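Local coordinates for cerato-platanin-like protein (Moniliophthora perniciosa, PDB 3SUL) that is of unknown function but belongs to the secreted cerato-platanin family, whose members fold as a double-psi beta barrel, at residues Tyr12-Ala15 and Asp16-Phe19; Tyr36-Phe39 and Gly40-Pro43. All coordinates share one frame; numbering follows the deposited sequence.

Contact 1: residues Tyr12-Ala15 and Asp16-Phe19; sequences YDNA and DQSF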
ATOM      1  N   TYR A  12      -0.629   6.780   5.547  1.00 23.97           N
ATOM      2  CA  TYR A  12      -0.319   6.461   4.156  1.00 21.56           C
ATOM      3  C   TYR A  12      -1.037   7.459   3.363  1.00 23.20           C
ATOM      4  O   TYR A  12      -0.902   7.493   2.160  1.00 20.91           O
ATOM      5  CB  TYR A  12      -0.725   5.022   3.788  1.00 22.88           C
ATOM      6  CG  TYR A  12       0.175   4.041   4.460  1.00 18.25           C
ATOM      7  CD1 TYR A  12       1.509   3.912   4.067  1.00 21.98           C
ATOM      8  CD2 TYR A  12      -0.315   3.217   5.520  1.00 23.96           C
ATOM      9  CE1 TYR A  12       2.384   3.030   4.726  1.00 19.53           C
ATOM     10  CE2 TYR A  12       0.501   2.345   6.149  1.00 21.43           C
ATOM     11  CZ  TYR A  12       1.852   2.251   5.788  1.00 27.02           C
ATOM     12  OH  TYR A  12       2.699   1.379   6.430  1.00 25.63           O
ATOM     13  N   ASP A  13      -1.806   8.327   4.071  1.00 23.72           N
ATOM     14  CA  ASP A  13      -2.466   9.445   3.429  1.00 25.63           C
ATOM     15  C   ASP A  13      -1.590  10.673   3.586  1.00 24.21           C
ATOM     16  O   ASP A  13      -1.875  11.671   2.959  1.00 26.20           O
ATOM     17  CB  ASP A  13      -3.830   9.764   4.060  1.00 26.20           C
ATOM     18  CG  ASP A  13      -4.755   8.600   4.014  1.00 27.81           C
ATOM     19  OD1 ASP A  13      -4.950   8.081   2.886  1.00 30.76           O
ATOM     20  OD2 ASP A  13      -5.213   8.178   5.082  1.00 30.60           O
ATOM     21  N   ASN A  14      -0.548  10.556   4.412  1.00 23.78           N
ATOM     22  CA  ASN A  14       0.424  11.666   4.624  1.00 22.61           C
ATOM     23  C   ASN A  14       1.358  11.767   3.455  1.00 20.21           C
ATOM     24  O   ASN A  14       2.311  10.939   3.410  1.00 22.47           O
ATOM     25  CB  ASN A  14       1.228  11.429   5.917  1.00 20.58           C
ATOM     26  CG  ASN A  14       2.309  12.541   6.191  1.00 21.12           C
ATOM     27  OD1 ASN A  14       2.343  13.541   5.520  1.00 21.52           O
ATOM     28  ND2 ASN A  14       3.166  12.328   7.202  1.00 24.09           N
ATOM     29  N   ALA A  15       1.148  12.792   2.614  1.00 19.60           N
ATOM     30  CA  ALA A  15       1.895  13.012   1.417  1.00 17.92           C
ATOM     31  C   ALA A  15       3.367  13.189   1.776  1.00 17.15           C
ATOM     32  O   ALA A  15       4.223  12.906   0.997  1.00 13.85           O
ATOM     33  CB  ALA A  15       1.393  14.182   0.618  1.00 19.64           C
ATOM     34  N   ASP A  16       3.638  13.748   2.937  1.00 17.54           N
ATOM     35  CA  ASP A  16       4.997  14.152   3.222  1.00 16.48           C
ATOM     36  C   ASP A  16       5.764  13.119   4.009  1.00 16.36           C
ATOM     37  O   ASP A  16       6.893  13.359   4.352  1.00 15.31           O
ATOM     38  CB  ASP A  16       5.013  15.491   3.985  1.00 17.07           C
ATOM     39  CG  ASP A  16       4.681  16.711   3.083  1.00 19.85           C
ATOM     40  OD1 ASP A  16       4.773  16.677   1.841  1.00 21.34           O
ATOM     41  OD2 ASP A  16       4.387  17.744   3.686  1.00 24.76           O
ATOM     42  N   GLN A  17       5.133  11.984   4.304  1.00 15.32           N
ATOM     43  CA  GLN A  17       5.809  10.969   5.073  1.00 15.90           C
ATOM     44  C   GLN A  17       6.998  10.481   4.246  1.00 14.35           C
ATOM     45  O   GLN A  17       6.912  10.104   3.064  1.00 14.19           O
ATOM     46  CB  GLN A  17       4.843   9.833   5.351  1.00 17.64           C
ATOM     47  CG  GLN A  17       5.468   8.720   6.157  1.00 19.41           C
ATOM     48  CD  GLN A  17       5.587   9.118   7.631  1.00 25.01           C
ATOM     49  OE1 GLN A  17       4.931  10.062   8.017  1.00 26.11           O
ATOM     50  NE2 GLN A  17       6.407   8.409   8.427  1.00 25.72           N
ATOM     51  N   SER A  18       8.156  10.576   4.851  1.00 14.91           N
ATOM     52  CA  SER A  18       9.386  10.177   4.187  1.00 14.71           C
ATOM     53  C   SER A  18       9.542   8.690   4.038  1.00 13.10           C
ATOM     54  O   SER A  18       9.238   7.905   4.983  1.00 14.80           O
ATOM     55  CB  SER A  18      10.564  10.637   5.051  1.00 14.06           C
ATOM     56  OG  SER A  18      11.775  10.206   4.465  1.00 14.91           O
ATOM     57  N   PHE A  19      10.026   8.321   2.861  1.00 13.38           N
ATOM     58  CA  PHE A  19      10.357   6.917   2.632  1.00 12.38           C
ATOM     59  C   PHE A  19      11.510   6.459   3.505  1.00 14.41           C
ATOM     60  O   PHE A  19      11.697   5.259   3.728  1.00 13.95           O
ATOM     61  CB  PHE A  19      10.589   6.567   1.207  1.00 14.83           C
ATOM     62  CG  PHE A  19       9.332   6.310   0.476  1.00 13.30           C
ATOM     63  CD1 PHE A  19       8.528   5.260   0.864  1.00 13.50           C
ATOM     64  CD2 PHE A  19       8.909   7.207  -0.517  1.00 13.14           C
ATOM     65  CE1 PHE A  19       7.311   5.003   0.235  1.00 14.59           C
ATOM     66  CE2 PHE A  19       7.744   6.969  -1.182  1.00 13.25           C
ATOM     67  CZ  PHE A  19       6.916   5.880  -0.790  1.00 12.81           C
TER
HETATM   68  O   HOH W   1       5.883  15.392  -0.208  1.00 21.85           O

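Contact 2: residues Tyr36-Phe39 and Gly40-Pro43; sequences YSTF and GSVP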
ATOM      1  N   TYR A  36      11.716   8.280  -5.055  1.00 16.80           N
ATOM      2  CA  TYR A  36      10.633   8.817  -4.314  1.00 15.98           C
ATOM      3  C   TYR A  36      11.035   9.237  -2.957  1.00 16.28           C
ATOM      4  O   TYR A  36      11.326   8.407  -2.107  1.00 18.32           O
ATOM      5  CB  TYR A  36       9.522   7.777  -4.195  1.00 16.64           C
ATOM      6  CG  TYR A  36       9.136   7.268  -5.569  1.00 15.08           C
ATOM      7  CD1 TYR A  36       8.250   8.013  -6.388  1.00 16.33           C
ATOM      8  CD2 TYR A  36       9.616   6.055  -6.064  1.00 12.23           C
ATOM      9  CE1 TYR A  36       7.917   7.571  -7.647  1.00 15.24           C
ATOM     10  CE2 TYR A  36       9.226   5.578  -7.357  1.00 16.11           C
ATOM     11  CZ  TYR A  36       8.361   6.342  -8.129  1.00 17.54           C
ATOM     12  OH  TYR A  36       7.948   5.906  -9.368  1.00 18.28           O
ATOM     13  N   SER A  37      10.960  10.520  -2.678  1.00 16.05           N
ATOM     14  CA  SER A  37      11.327  10.907  -1.367  1.00 16.02           C
ATOM     15  C   SER A  37      10.260  10.701  -0.309  1.00 14.46           C
ATOM     16  O   SER A  37      10.549  10.264   0.857  1.00 15.61           O
ATOM     17  CB  SER A  37      11.830  12.358  -1.406  1.00 17.51           C
ATOM     18  OG  SER A  37      11.949  12.762  -0.063  1.00 26.51           O
ATOM     19  N   THR A  38       9.010  11.003  -0.666  1.00 14.27           N
ATOM     20  CA  THR A  38       7.864  10.882   0.239  1.00 13.12           C
ATOM     21  C   THR A  38       6.721  10.108  -0.380  1.00 12.37           C
ATOM     22  O   THR A  38       6.664   9.866  -1.616  1.00 14.54           O
ATOM     23  CB  THR A  38       7.331  12.232   0.646  1.00 13.30           C
ATOM     24  OG1 THR A  38       6.922  12.844  -0.566  1.00 16.00           O
ATOM     25  CG2 THR A  38       8.405  13.094   1.212  1.00 14.50           C
ATOM     26  N   PHE A  39       5.798   9.759   0.475  1.00 13.07           N
ATOM     27  CA  PHE A  39       4.688   8.899   0.015  1.00 14.13           C
ATOM     28  C   PHE A  39       3.977   9.606  -1.090  1.00 14.32           C
ATOM     29  O   PHE A  39       3.535   8.982  -2.055  1.00 15.00           O
ATOM     30  CB  PHE A  39       3.710   8.677   1.136  1.00 14.17           C
ATOM     31  CG  PHE A  39       4.175   7.757   2.198  1.00 12.98           C
ATOM     32  CD1 PHE A  39       5.414   7.049   2.137  1.00 13.99           C
ATOM     33  CD2 PHE A  39       3.298   7.475   3.255  1.00 12.99           C
ATOM     34  CE1 PHE A  39       5.780   6.196   3.188  1.00 13.91           C
ATOM     35  CE2 PHE A  39       3.676   6.559   4.243  1.00 13.24           C
ATOM     36  CZ  PHE A  39       4.881   5.956   4.228  1.00 14.02           C
ATOM     37  N   GLY A  40       3.865  10.918  -0.977  1.00 15.52           N
ATOM     38  CA  GLY A  40       3.115  11.660  -1.968  1.00 14.37           C
ATOM     39  C   GLY A  40       3.773  11.761  -3.330  1.00 14.58           C
ATOM     40  O   GLY A  40       3.094  12.062  -4.304  1.00 13.95           O
ATOM     41  N   SER A  41       5.058  11.452  -3.463  1.00 12.89           N
ATOM     42  CA  SER A  41       5.683  11.452  -4.716  1.00 14.25           C
ATOM     43  C   SER A  41       5.395  10.201  -5.524  1.00 13.00           C
ATOM     44  O   SER A  41       5.778  10.123  -6.649  1.00 11.39           O
ATOM     45  CB  SER A  41       7.203  11.710  -4.621  1.00 15.00           C
ATOM     46  OG  SER A  41       7.739  10.610  -3.877  1.00 15.34           O
ATOM     47  N   VAL A  42       4.733   9.233  -4.929  1.00 13.51           N
ATOM     48  CA  VAL A  42       4.393   8.005  -5.667  1.00 11.94           C
ATOM     49  C   VAL A  42       3.012   8.198  -6.211  1.00 11.43           C
ATOM     50  O   VAL A  42       2.102   8.480  -5.437  1.00 12.33           O
ATOM     51  CB  VAL A  42       4.418   6.771  -4.761  1.00 12.79           C
ATOM     52  CG1 VAL A  42       4.031   5.496  -5.522  1.00 11.60           C
ATOM     53  CG2 VAL A  42       5.736   6.663  -4.075  1.00 14.43           C
ATOM     54  N   PRO A  43       2.820   7.866  -7.491  1.00 12.12           N
ATOM     55  CA  PRO A  43       1.543   8.113  -8.150  1.00 12.77           C
ATOM     56  C   PRO A  43       0.551   6.963  -7.943  1.00 12.35           C
ATOM     57  O   PRO A  43      -0.064   6.431  -8.861  1.00 13.24           O
ATOM     58  CB  PRO A  43       1.968   8.366  -9.583  1.00 12.17           C
ATOM     59  CG  PRO A  43       3.142   7.428  -9.780  1.00 14.03           C
ATOM     60  CD  PRO A  43       3.873   7.602  -8.457  1.00 12.30           C
TER

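Contact 1: residues Tyr12-Ala15 and Asp16-Phe19
Asn14 presents one face of its amide to the backbone of Asp16 and Gln17, while the carboxamide of Gln17 meets it across the turn with the two amide planes 70° apart. Over that face lies the backbone N of Gln17, 3.4 Å from Asn14 CG, and the N of Asp16 approaches from the same side. Asp16 N donates to Asn14 OD1 at 2.9 Å from well above the carbonyl plane, so the bond does not use a lone pair; it closes an Asx turn. With chi1 at 178°, the Asn14 amide lies on the carbonyl side of its own residue and reaches forward over the Asp16 and Gln17 backbone. The type I beta turn from Asn14 to Gln17 is closed beneath it by Gln17 N donating to Asn14 O at 3.1 Å, a nearly straight bond of 164°. Asparagine thus suits the first position, since one residue accepts with both its carbonyl and its side chain. With an alanine here, Asp16 N would probably be left without its side-chain acceptor and Gln17 OE1 without its weak amide partner, so that the turn would rest on its backbone bond. Asn14 ND2 makes a weak bond to Gln17 OE1 at 3.0 Å, reached because the Gln17 chain is bent at chi2; Gln17 NE2 turns instead to Thr21 OG1. At the exposed corner a water donates to Asp16 OD1 at 2.7 Å and, more loosely, to Ala15 O at 3.2 Å, a fitting place for a charged residue. Just ahead of the turn, Asp13 accepts from the backbone N of Gln91 and Arg92 at the start of helix 91-98, and Tyr12 packs on Val46 and Ala48 of strand 45-49.

Contact 2: residues Tyr36-Phe39 and Gly40-Pro43
Tyr36 and Ser41 meet at the rim of the tyrosine ring: Ser41 OG lies in the ring plane 3.4 Å from Tyr36 CB, and Ser41 O is at the same edge, 3.3 Å from Tyr36 CD1. The Val42 side chain crosses that of Tyr36 at about a right angle, and its CG2 makes an off-centre CH-pi contact, 4.1 Å from the centroid of the Tyr36 ring; Pro43 CD adds a looser apolar touch on Tyr36 CE1. A broad aromatic side chain suits this place because it can receive polar atoms at its edge and still lie against a methyl group.

What holds Ser41 there is Thr38 O, which is gripped twice. Ser41 OG donates to it at 2.6 Å, in the carbonyl plane and on a lone pair, whereas Ser41 N reaches the same Thr38 O at 2.9 Å from above that plane. Any residue but proline could offer the N-H; serine adds a hydroxyl, and chi1 63°, which sets OG between the backbone N and the carbonyl carbon, brings it to the same oxygen. One residue on, Val42 N donates to Phe39 O at 3.1 Å with an angle of 162°. Farther out, the buried Val42 also packs on Phe19, while Tyr36 and Pro43 touch Leu122 and Arg121 at the C-terminal end of the chain.

Two successive bonds of this kind, each linking a carbonyl to the N three residues later, define a short 3-10 turn, here leading the long loop into strand 45-49 of the double-psi beta barrel.

Overall arrangement
From the N terminus, strand 4-8 runs into a long loop that holds both contacts. Contact 1 closes a tight turn at residues 14-17, and contact 2 a 3-10 turn some twenty residues later; they follow in series, neither nested nor crossing. The intervening chain, which includes disulfide-bonded Cys24, brings the second turn back to the first, with centres about 7 Å apart. There the two lengths of chain run in opposite directions, joined by backbone hydrogen bonds Ala15 with Gly40, Gln17 with Phe39 and Phe19 with Ser37. Phe39 meets the rings of both Tyr12 and Phe19, so the paired turns share an aromatic cluster beside strand 45-49.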